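Petrobactin-binding protein YclQ (Bacillus subtilis subsp. subtilis str. 168, PDB 3GFV) binds iron-free and ferric petrobactin and the precursor 3,4-dihydroxybenzoic acid, serving as the solute-binding protein of the YclNOPQ ABC transporter for ferric-petrobactin uptake. Local coordinates at residues A[60-63]-A[64-67]; A[108-111]-A[112-116]; A[136-139]-A[140-144]; A[185-188]-A[189-193]; A[257-260]-A[261-264]. All blocks are in the same frame, centred on the assembly; numbering follows the deposited sequence.

Interaction 1: residues A[60-63]-A[64-67]; sequences LPKQ and VLPK
Leu-60 and Leu-65 meet methyl to methyl across a loop, CD1 of Leu-60 standing 3.8 Å from CD2 of Leu-65, with the two side chains crossing at about a right angle. Leu-60, at the end of strand 57-60, has CG wedged between its own N and carbonyl carbon (chi1 55°), which directs CD1 at the partner. Farther along the loop Gln-63 and Val-64 lie side by side and point the same way; the amide NE2 of Gln-63 passes 3.9 Å from CG2 of Val-64. The loop bends around a water that donates to Pro-61 O at 3.0 Å and accepts from Val-64 N, also at 3.0 Å, bridging two backbone groups that do not bond directly. Lys-62 runs out extended, and its NZ hydrogen-bonds to the backbone oxygens of Tyr-77 and Asp-74, while its N is held by Asp-79 OD1. Phe-42 of helix 42-50 touches Pro-61, Leu-65 and Pro-66, and Leu-276 of helix 271-276 touches Val-64. The chemistry is thus divided: leucine methyls make the direct apolar contact, a water joins the backbone of the loop, and the lysine ammonium is held by backbone carbonyl oxygens.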
# COMPACT_ATOMS: atom_id res chain seq x y z
N LEU A 60 2.39 14.08 9.97
CA LEU A 60 2.55 12.73 9.46
C LEU A 60 3.96 12.29 9.85
O LEU A 60 4.82 13.13 10.15
CB LEU A 60 2.43 12.72 7.93
CG LEU A 60 3.38 13.67 7.19
CD1 LEU A 60 4.12 12.90 6.09
CD2 LEU A 60 2.59 14.85 6.60
N PRO A 61 4.21 10.97 9.87
CA PRO A 61 5.56 10.51 10.21
C PRO A 61 6.51 10.65 9.01
O PRO A 61 6.28 10.02 7.98
CB PRO A 61 5.34 9.05 10.60
CG PRO A 61 4.06 8.66 9.76
CD PRO A 61 3.22 9.89 9.89
N LYS A 62 7.55 11.47 9.12
CA LYS A 62 8.37 11.75 7.94
C LYS A 62 9.66 10.94 7.87
O LYS A 62 10.49 11.19 7.00
CB LYS A 62 8.72 13.24 7.87
CG LYS A 62 7.50 14.16 7.75
CD LYS A 62 7.94 15.59 7.53
CE LYS A 62 6.80 16.56 7.71
NZ LYS A 62 7.18 17.91 7.23
N GLN A 63 9.83 9.99 8.78
CA GLN A 63 11.09 9.23 8.84
C GLN A 63 11.55 8.77 7.46
O GLN A 63 12.69 9.01 7.06
CB GLN A 63 10.96 8.03 9.77
CG GLN A 63 12.26 7.27 9.91
CD GLN A 63 12.07 5.88 10.47
OE1 GLN A 63 12.71 5.50 11.46
NE2 GLN A 63 11.17 5.10 9.86
N VAL A 64 10.66 8.08 6.74
CA VAL A 64 10.88 7.74 5.35
C VAL A 64 9.61 8.00 4.55
O VAL A 64 8.51 7.61 4.97
CB VAL A 64 11.31 6.26 5.16
CG1 VAL A 64 12.76 6.09 5.51
CG2 VAL A 64 10.46 5.33 6.00
N LEU A 65 9.75 8.68 3.42
CA LEU A 65 8.60 9.00 2.57
C LEU A 65 8.80 8.49 1.16
O LEU A 65 9.85 8.73 0.56
CB LEU A 65 8.38 10.51 2.52
CG LEU A 65 7.65 11.21 3.67
CD1 LEU A 65 7.77 12.72 3.51
CD2 LEU A 65 6.19 10.78 3.72
N PRO A 66 7.79 7.80 0.63
CA PRO A 66 7.87 7.42 -0.79
C PRO A 66 8.00 8.68 -1.64
O PRO A 66 7.49 9.74 -1.25
CB PRO A 66 6.51 6.75 -1.04
CG PRO A 66 6.05 6.30 0.30
CD PRO A 66 6.55 7.34 1.26
N LYS A 67 8.65 8.55 -2.79
CA LYS A 67 8.97 9.71 -3.62
C LYS A 67 7.73 10.52 -3.98
O LYS A 67 7.78 11.75 -3.97
CB LYS A 67 9.70 9.30 -4.90
CG LYS A 67 10.19 10.50 -5.70
CD LYS A 67 10.68 10.12 -7.10
CE LYS A 67 10.78 11.36 -7.98
NZ LYS A 67 11.34 11.06 -9.33
O HOH W 1 7.87 7.52 7.60

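Interaction 2: residues A[108-111]-A[112-116]; sequences SYKE and FSKIA
Ser-113 turns OG beside its own N and anti to its carbonyl carbon (chi1 -66°), while Tyr-109 carries its ring anti to the backbone N (chi1 179°); together these torsions set the hydroxyl over the centre of the tyrosine ring, OG of Ser-113 lying 3.5 Å from CZ of Tyr-109. The same OG donates to Tyr-109 O at 2.9 Å from above the carbonyl plane. Ser-113 N reaches that oxygen from the opposite face, also at 2.9 Å, so one carbonyl is gripped twice by one residue. A water donates to Ser-113 OG at 2.8 Å and is also hydrogen-bonded to Tyr-109 OH. One residue earlier, Phe-112 N donates to Ser-108 O at 3.0 Å, and CE2 of Phe-112 packs 3.9 Å from CB of Ser-108. On the outer side Lys-110 and Lys-114 run alongside each other, with Lys-114 NZ 3.7 Å from Lys-110 CE. The short helix 109-115 is the crossover of a beta-alpha-beta unit. Phe-112 points its ring at Phe-88 of helix 88-93 and at Ile-99 and Ile-101 of strand 98-101; Tyr-109 also lies on Ile-101, and Ser-113 rests on Thr-118 of strand 118-120.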
# COMPACT_ATOMS: atom_id res chain seq x y z
N SER A 108 -1.84 0.70 19.13
CA SER A 108 -1.83 1.98 19.86
C SER A 108 -3.14 2.74 19.67
O SER A 108 -3.23 3.92 20.00
CB SER A 108 -0.65 2.85 19.41
OG SER A 108 0.56 2.28 19.87
N TYR A 109 -4.15 2.05 19.14
CA TYR A 109 -5.47 2.68 18.95
C TYR A 109 -5.97 3.33 20.24
O TYR A 109 -6.45 4.46 20.23
CB TYR A 109 -6.47 1.64 18.44
CG TYR A 109 -7.86 2.22 18.25
CD1 TYR A 109 -8.12 3.12 17.23
CD2 TYR A 109 -8.91 1.85 19.08
CE1 TYR A 109 -9.40 3.66 17.05
CE2 TYR A 109 -10.19 2.38 18.91
CZ TYR A 109 -10.43 3.29 17.89
OH TYR A 109 -11.70 3.81 17.69
N LYS A 110 -5.85 2.63 21.36
CA LYS A 110 -6.34 3.18 22.62
C LYS A 110 -5.61 4.47 22.99
O LYS A 110 -6.22 5.42 23.49
CB LYS A 110 -6.20 2.14 23.72
CG LYS A 110 -6.60 2.61 25.09
CD LYS A 110 -6.59 1.42 26.05
CE LYS A 110 -6.70 1.87 27.50
NZ LYS A 110 -6.81 0.70 28.40
N GLU A 111 -4.30 4.49 22.77
CA GLU A 111 -3.46 5.65 23.12
C GLU A 111 -3.80 6.86 22.24
O GLU A 111 -3.88 8.00 22.71
CB GLU A 111 -1.97 5.29 23.00
CG GLU A 111 -1.08 5.97 24.04
CD GLU A 111 0.42 5.64 23.91
OE1 GLU A 111 1.24 6.54 24.21
OE2 GLU A 111 0.78 4.50 23.52
N PHE A 112 -3.99 6.62 20.95
CA PHE A 112 -4.31 7.69 20.02
C PHE A 112 -5.70 8.25 20.33
O PHE A 112 -5.92 9.46 20.25
CB PHE A 112 -4.28 7.16 18.59
CG PHE A 112 -2.89 7.12 17.97
CD1 PHE A 112 -2.17 8.30 17.77
CD2 PHE A 112 -2.33 5.92 17.54
CE1 PHE A 112 -0.91 8.28 17.16
CE2 PHE A 112 -1.06 5.88 16.95
CZ PHE A 112 -0.37 7.06 16.75
N SER A 113 -6.62 7.36 20.68
CA SER A 113 -8.01 7.75 20.97
C SER A 113 -8.14 8.67 22.18
O SER A 113 -9.11 9.42 22.27
CB SER A 113 -8.91 6.52 21.17
OG SER A 113 -9.03 5.78 19.98
N LYS A 114 -7.18 8.61 23.10
CA LYS A 114 -7.14 9.55 24.22
C LYS A 114 -6.79 10.97 23.75
O LYS A 114 -7.15 11.95 24.41
CB LYS A 114 -6.16 9.09 25.30
CG LYS A 114 -6.63 7.90 26.12
CD LYS A 114 -6.03 7.91 27.53
CE LYS A 114 -6.60 6.80 28.41
NZ LYS A 114 -6.08 5.46 28.02
N ILE A 115 -6.12 11.08 22.61
CA ILE A 115 -5.75 12.39 22.07
C ILE A 115 -6.87 13.00 21.23
O ILE A 115 -7.21 14.18 21.37
CB ILE A 115 -4.46 12.28 21.22
CG1 ILE A 115 -3.31 11.72 22.06
CG2 ILE A 115 -4.10 13.63 20.62
CD1 ILE A 115 -2.09 11.37 21.24
N ALA A 116 -7.45 12.20 20.36
CA ALA A 116 -8.47 12.71 19.45
C ALA A 116 -9.24 11.54 18.87
O ALA A 116 -8.80 10.38 19.00
CB ALA A 116 -7.82 13.51 18.33
O HOH W 2 -11.20 6.82 18.49

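Interaction 3: residues A[136-139]-A[140-144]; sequences AETI and GKIFD
Thr-138 and Ile-142, one turn apart near the C-terminal end of alpha-helix 128-142 in this periplasmic binding protein fold, lie side by side and point the same way. Followed outward, Ile-142 first places CB 3.7 Å from Thr-138 O; CG1, anti to its own carbonyl carbon (chi1 -69°), then comes in to the same oxygen. Its last atom, CD1, packs 3.7 Å from Thr-138 CG2, while the other branch, CG2, lies over one face of the neighbouring Phe-143 ring. Beyond this pair the ridge is covered by Val-19 of strand 16-21, and Thr-138 OG1 turns back to hydrogen-bond with Ser-134 O. The i to i+4 ladder is regular: Gly-140 N donates to Ala-136 O in the carbonyl plane, Lys-141 N to Glu-137 O, Ile-142 N to Thr-138 O, and Phe-143 N to Ile-139 O at 3.1 Å. Phe-143 leaves helical conformation, yet its NH still closes the last turn. On the exposed side the aliphatic part of Lys-141 lies along Glu-137 O, and its chain bends at the end (chi4 55°), bringing NZ 4.0 Å from Glu-137 CB. A water donates to Glu-137 O at 2.7 Å and accepts a weak bond from Lys-141 NZ. On the inner side Ile-139 and Phe-143 both reach Leu-48 of helix 42-50. Between them, Ile-139 CG2 touches Phe-143 CD2 at 3.9 Å, and Ile-139 O sits in the plane of the phenyl ring at its edge, 3.2 Å from that same CD2.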
# COMPACT_ATOMS: atom_id res chain seq x y z
N ALA A 136 -11.75 4.66 1.13
CA ALA A 136 -11.88 5.85 0.29
C ALA A 136 -13.22 6.55 0.54
O ALA A 136 -13.29 7.77 0.71
CB ALA A 136 -11.73 5.49 -1.22
N GLU A 137 -14.29 5.77 0.55
CA GLU A 137 -15.62 6.34 0.76
C GLU A 137 -15.76 7.03 2.11
O GLU A 137 -16.50 8.03 2.24
CB GLU A 137 -16.70 5.28 0.57
CG GLU A 137 -16.80 4.82 -0.87
CD GLU A 137 -17.73 3.66 -1.06
OE1 GLU A 137 -18.07 2.99 -0.05
OE2 GLU A 137 -18.13 3.41 -2.22
N THR A 138 -15.07 6.49 3.11
CA THR A 138 -15.08 7.08 4.45
C THR A 138 -14.44 8.46 4.41
O THR A 138 -14.97 9.43 4.97
CB THR A 138 -14.37 6.16 5.48
OG1 THR A 138 -15.25 5.09 5.85
CG2 THR A 138 -13.96 6.93 6.75
N ILE A 139 -13.30 8.55 3.75
CA ILE A 139 -12.65 9.85 3.57
C ILE A 139 -13.57 10.82 2.81
O ILE A 139 -13.73 11.98 3.20
CB ILE A 139 -11.27 9.70 2.90
CG1 ILE A 139 -10.33 8.97 3.87
CG2 ILE A 139 -10.71 11.06 2.53
CD1 ILE A 139 -8.95 8.66 3.30
N GLY A 140 -14.20 10.33 1.75
CA GLY A 140 -15.17 11.15 1.03
C GLY A 140 -16.27 11.71 1.92
O GLY A 140 -16.64 12.89 1.81
N LYS A 141 -16.80 10.87 2.80
CA LYS A 141 -17.89 11.30 3.68
C LYS A 141 -17.43 12.33 4.69
O LYS A 141 -18.14 13.33 4.94
CB LYS A 141 -18.51 10.10 4.40
CG LYS A 141 -19.43 9.25 3.52
CD LYS A 141 -19.71 7.90 4.18
CE LYS A 141 -20.65 7.04 3.34
NZ LYS A 141 -20.17 6.83 1.94
N ILE A 142 -16.26 12.11 5.28
CA ILE A 142 -15.74 13.03 6.29
C ILE A 142 -15.49 14.44 5.73
O ILE A 142 -15.77 15.44 6.40
CB ILE A 142 -14.44 12.50 6.94
CG1 ILE A 142 -14.75 11.27 7.79
CG2 ILE A 142 -13.77 13.59 7.79
CD1 ILE A 142 -13.55 10.37 8.08
N PHE A 143 -14.97 14.51 4.51
CA PHE A 143 -14.59 15.79 3.90
C PHE A 143 -15.51 16.32 2.81
O PHE A 143 -15.14 17.22 2.06
CB PHE A 143 -13.15 15.68 3.37
CG PHE A 143 -12.15 15.37 4.43
CD1 PHE A 143 -11.56 16.39 5.17
CD2 PHE A 143 -11.79 14.05 4.71
CE1 PHE A 143 -10.63 16.11 6.16
CE2 PHE A 143 -10.85 13.76 5.70
CZ PHE A 143 -10.28 14.80 6.43
N ASP A 144 -16.71 15.76 2.72
CA ASP A 144 -17.69 16.19 1.74
C ASP A 144 -17.14 16.10 0.32
O ASP A 144 -17.27 17.05 -0.46
CB ASP A 144 -18.11 17.65 2.04
CG ASP A 144 -19.60 17.82 2.11
OD1 ASP A 144 -20.32 16.81 2.27
OD2 ASP A 144 -20.07 18.98 2.02
O HOH W 3 -17.99 8.67 0.04

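Interaction 4: residues A[185-188]-A[189-193]; sequences SAFG and PKSRY
Gly-188 O is gripped twice by Ser-191: OG donates to it at 2.7 Å, in the carbonyl plane and on a lone pair, and Ser-191 N donates at 3.1 Å from a direction tilted out of that plane. The backbone bond closes a type II beta turn from Gly-188 to Ser-191, with Lys-190 taking the positive phi of its third position, and the hydroxyl bond reinforces it. Ser-191 can do this because OG lies between its own N and carbonyl carbon (chi1 75°). OG also lies in the plane of the Phe-187 ring at its edge, 3.5 Å from Phe-187 CD1, and takes a weak bond from Tyr-193 N. A water donates to Pro-189 O at 2.9 Å and accepts a weak bond from Gly-188 N. Tyr-193 forms a T-shaped stack with Phe-187: its edge faces the flat of the phenyl ring, CD2 standing over the centre and 3.6 Å from Phe-187 CG, with the planes at 67°. Phe-187 CE1 also meets Arg-192 CB at 3.8 Å, the two side chains running the same way. Phe-187 and Tyr-193 both pack on Met-178 of strand 173-180, so the chain after the turn brings Tyr-193 back against the sheet. Arg-192 extends along one face of the Tyr-193 ring, with Tyr-193 OH over a face of its guanidinium; NH1 hydrogen-bonds to Thr-213 O and makes a salt bridge to a phosphate ion, probably from the crystallisation liquor. Polar turn and aromatic contacts thus adjoin the start of an arginine whose cationic end probably marks an anion-accepting spot.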
# COMPACT_ATOMS: atom_id res chain seq x y z
N SER A 185 11.36 -13.40 0.41
CA SER A 185 10.10 -13.97 0.86
C SER A 185 9.06 -13.86 -0.25
O SER A 185 9.12 -12.94 -1.05
CB SER A 185 9.63 -13.31 2.15
OG SER A 185 9.58 -11.91 1.97
N ALA A 186 8.14 -14.81 -0.27
CA ALA A 186 7.15 -14.92 -1.35
C ALA A 186 5.77 -14.52 -0.86
O ALA A 186 5.43 -14.77 0.30
CB ALA A 186 7.11 -16.36 -1.91
N PHE A 187 4.98 -13.96 -1.77
CA PHE A 187 3.66 -13.45 -1.48
C PHE A 187 2.70 -13.96 -2.53
O PHE A 187 2.93 -13.77 -3.74
CB PHE A 187 3.71 -11.93 -1.52
CG PHE A 187 4.48 -11.33 -0.39
CD1 PHE A 187 3.82 -10.96 0.79
CD2 PHE A 187 5.86 -11.13 -0.48
CE1 PHE A 187 4.53 -10.40 1.85
CE2 PHE A 187 6.57 -10.57 0.57
CZ PHE A 187 5.91 -10.20 1.73
N GLY A 188 1.63 -14.60 -2.08
CA GLY A 188 0.62 -15.11 -2.98
C GLY A 188 -0.72 -14.47 -2.69
O GLY A 188 -0.80 -13.42 -2.02
N PRO A 189 -1.79 -15.10 -3.19
CA PRO A 189 -3.14 -14.58 -2.95
C PRO A 189 -3.42 -14.28 -1.48
O PRO A 189 -3.01 -15.05 -0.61
CB PRO A 189 -4.05 -15.71 -3.46
CG PRO A 189 -3.23 -16.39 -4.52
CD PRO A 189 -1.81 -16.37 -3.94
N LYS A 190 -4.08 -13.16 -1.21
CA LYS A 190 -4.55 -12.78 0.13
C LYS A 190 -3.42 -12.29 1.03
O LYS A 190 -3.66 -11.89 2.17
CB LYS A 190 -5.30 -13.93 0.80
CG LYS A 190 -6.39 -14.55 -0.06
CD LYS A 190 -7.66 -13.74 -0.04
CE LYS A 190 -8.78 -14.43 -0.83
NZ LYS A 190 -8.56 -14.36 -2.31
N SER A 191 -2.19 -12.31 0.53
CA SER A 191 -1.06 -11.80 1.30
C SER A 191 -0.96 -10.28 1.18
O SER A 191 -1.76 -9.63 0.49
CB SER A 191 0.26 -12.45 0.86
OG SER A 191 0.69 -11.90 -0.39
N ARG A 192 0.04 -9.73 1.84
CA ARG A 192 0.27 -8.30 1.78
C ARG A 192 0.30 -7.77 0.34
O ARG A 192 -0.21 -6.70 0.05
CB ARG A 192 1.59 -8.00 2.47
CG ARG A 192 1.96 -6.54 2.44
CD ARG A 192 3.28 -6.40 3.17
NE ARG A 192 3.54 -5.02 3.55
CZ ARG A 192 4.52 -4.65 4.36
NH1 ARG A 192 5.34 -5.57 4.88
NH2 ARG A 192 4.69 -3.37 4.65
N TYR A 193 0.88 -8.54 -0.58
CA TYR A 193 0.96 -8.10 -1.97
C TYR A 193 0.12 -8.98 -2.89
O TYR A 193 0.30 -8.97 -4.12
CB TYR A 193 2.42 -8.03 -2.46
CG TYR A 193 3.30 -7.17 -1.57
CD1 TYR A 193 3.04 -5.82 -1.40
CD2 TYR A 193 4.37 -7.72 -0.89
CE1 TYR A 193 3.84 -5.04 -0.57
CE2 TYR A 193 5.18 -6.96 -0.07
CZ TYR A 193 4.91 -5.61 0.08
OH TYR A 193 5.71 -4.83 0.90
O HOH W 4 -0.30 -15.92 -0.05

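Interaction 5: residues A[257-260]-A[261-264]; sequences NVNA and VKNG
Val-258 O, at the N-cap of the short helix 259-262, accepts from Lys-262 N at 2.9 Å nearly in line with its C=O bond, and also takes a weak, bent bond from Val-261 N. Asn-259 O is satisfied by Asn-263 N at 2.9 Å; the amide of Asn-263 lies close to the same oxygen, but ND2 is badly angled for a second bond. At the far end Gly-264 N donates to Val-261 O at 3.2 Å, and with positive phi (70°) the glycine ends the helix in a Schellman motif. The first turn is served from outside: Asn-259 N donates to Asn-227 OD1, and Asn-259 ND2 to Asp-229 OD1, which fixes the rotation of that side-chain amide. Lys-262 runs alongside Asn-259. With CG lodged between its own N and carbonyl carbon (chi1 58°), the lysine chain folds back over the start of the helix, CG 3.4 Å from Val-258 O, CD 3.4 Å from Asn-257 O, and CE 3.9 Å from Asn-259 OD1. Val-258 CB and Val-261 CG2 make a looser apolar contact at 4.2 Å, and Val-258 continues onto Pro-228. Gly-264 O accepts from Lys-297 NZ. The chemistry is mainly that of helix ends: asparagine and aspartate oxygens take up donors of the first turn, while lysine methylenes lie in van der Waals contact with backbone and amide oxygens; CE, next to the ammonium, is probably the most polarised of them.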
# COMPACT_ATOMS: atom_id res chain seq x y z
N ASN A 257 18.09 -19.18 -15.95
CA ASN A 257 17.16 -19.82 -16.87
C ASN A 257 15.68 -19.74 -16.51
O ASN A 257 14.85 -20.27 -17.25
CB ASN A 257 17.54 -21.28 -17.11
CG ASN A 257 18.89 -21.41 -17.75
OD1 ASN A 257 19.25 -20.60 -18.59
ND2 ASN A 257 19.66 -22.43 -17.34
N VAL A 258 15.34 -19.07 -15.41
CA VAL A 258 13.94 -18.86 -15.06
C VAL A 258 13.27 -18.02 -16.17
O VAL A 258 13.85 -17.05 -16.63
CB VAL A 258 13.79 -18.17 -13.66
CG1 VAL A 258 12.36 -17.68 -13.42
CG2 VAL A 258 14.21 -19.12 -12.53
N ASN A 259 12.07 -18.40 -16.58
CA ASN A 259 11.37 -17.66 -17.63
C ASN A 259 11.43 -16.14 -17.44
O ASN A 259 11.90 -15.41 -18.32
CB ASN A 259 9.92 -18.14 -17.73
CG ASN A 259 9.81 -19.50 -18.40
OD1 ASN A 259 10.81 -20.10 -18.79
ND2 ASN A 259 8.60 -20.00 -18.51
N ALA A 260 10.99 -15.67 -16.27
CA ALA A 260 10.95 -14.22 -16.03
C ALA A 260 12.32 -13.57 -16.21
O ALA A 260 12.43 -12.44 -16.70
CB ALA A 260 10.42 -13.93 -14.62
N VAL A 261 13.37 -14.28 -15.82
CA VAL A 261 14.72 -13.73 -15.93
C VAL A 261 15.22 -13.73 -17.38
O VAL A 261 15.61 -12.68 -17.91
CB VAL A 261 15.71 -14.44 -15.00
CG1 VAL A 261 17.13 -13.90 -15.19
CG2 VAL A 261 15.28 -14.26 -13.57
N LYS A 262 15.19 -14.88 -18.04
CA LYS A 262 15.78 -14.93 -19.38
C LYS A 262 14.95 -14.16 -20.41
O LYS A 262 15.51 -13.69 -21.39
CB LYS A 262 16.04 -16.35 -19.83
CG LYS A 262 14.84 -17.24 -19.87
CD LYS A 262 15.30 -18.65 -20.21
CE LYS A 262 14.16 -19.51 -20.68
NZ LYS A 262 14.69 -20.58 -21.58
N ASN A 263 13.66 -14.01 -20.18
CA ASN A 263 12.77 -13.33 -21.11
C ASN A 263 12.64 -11.82 -20.81
O ASN A 263 11.94 -11.11 -21.52
CB ASN A 263 11.40 -13.99 -21.12
CG ASN A 263 11.45 -15.43 -21.62
OD1 ASN A 263 12.32 -15.79 -22.41
ND2 ASN A 263 10.50 -16.25 -21.18
N GLY A 264 13.32 -11.35 -19.76
CA GLY A 264 13.27 -9.94 -19.39
C GLY A 264 11.93 -9.50 -18.83
O GLY A 264 11.42 -8.42 -19.16

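How the interactions relate
From the N terminus the five contacts follow in series, each one local, so none nests within or crosses another. Interaction 1 turns the chain after strand 57-60 of the parallel sheet and leads toward helix 271-276. Interaction 2 lies on the crossover helix between strands 98-101 and 118-120 of that sheet, and interaction 3 at the end of helix 128-142, just before the long helix 146-170. Interaction 4 closes the turn after strand 183-187 in the mixed sheet, across the chain's centre from interactions 1 and 3. Interaction 5 leads into strand 266-268 of that mixed sheet; its centre is about 49 Å from that of interaction 2.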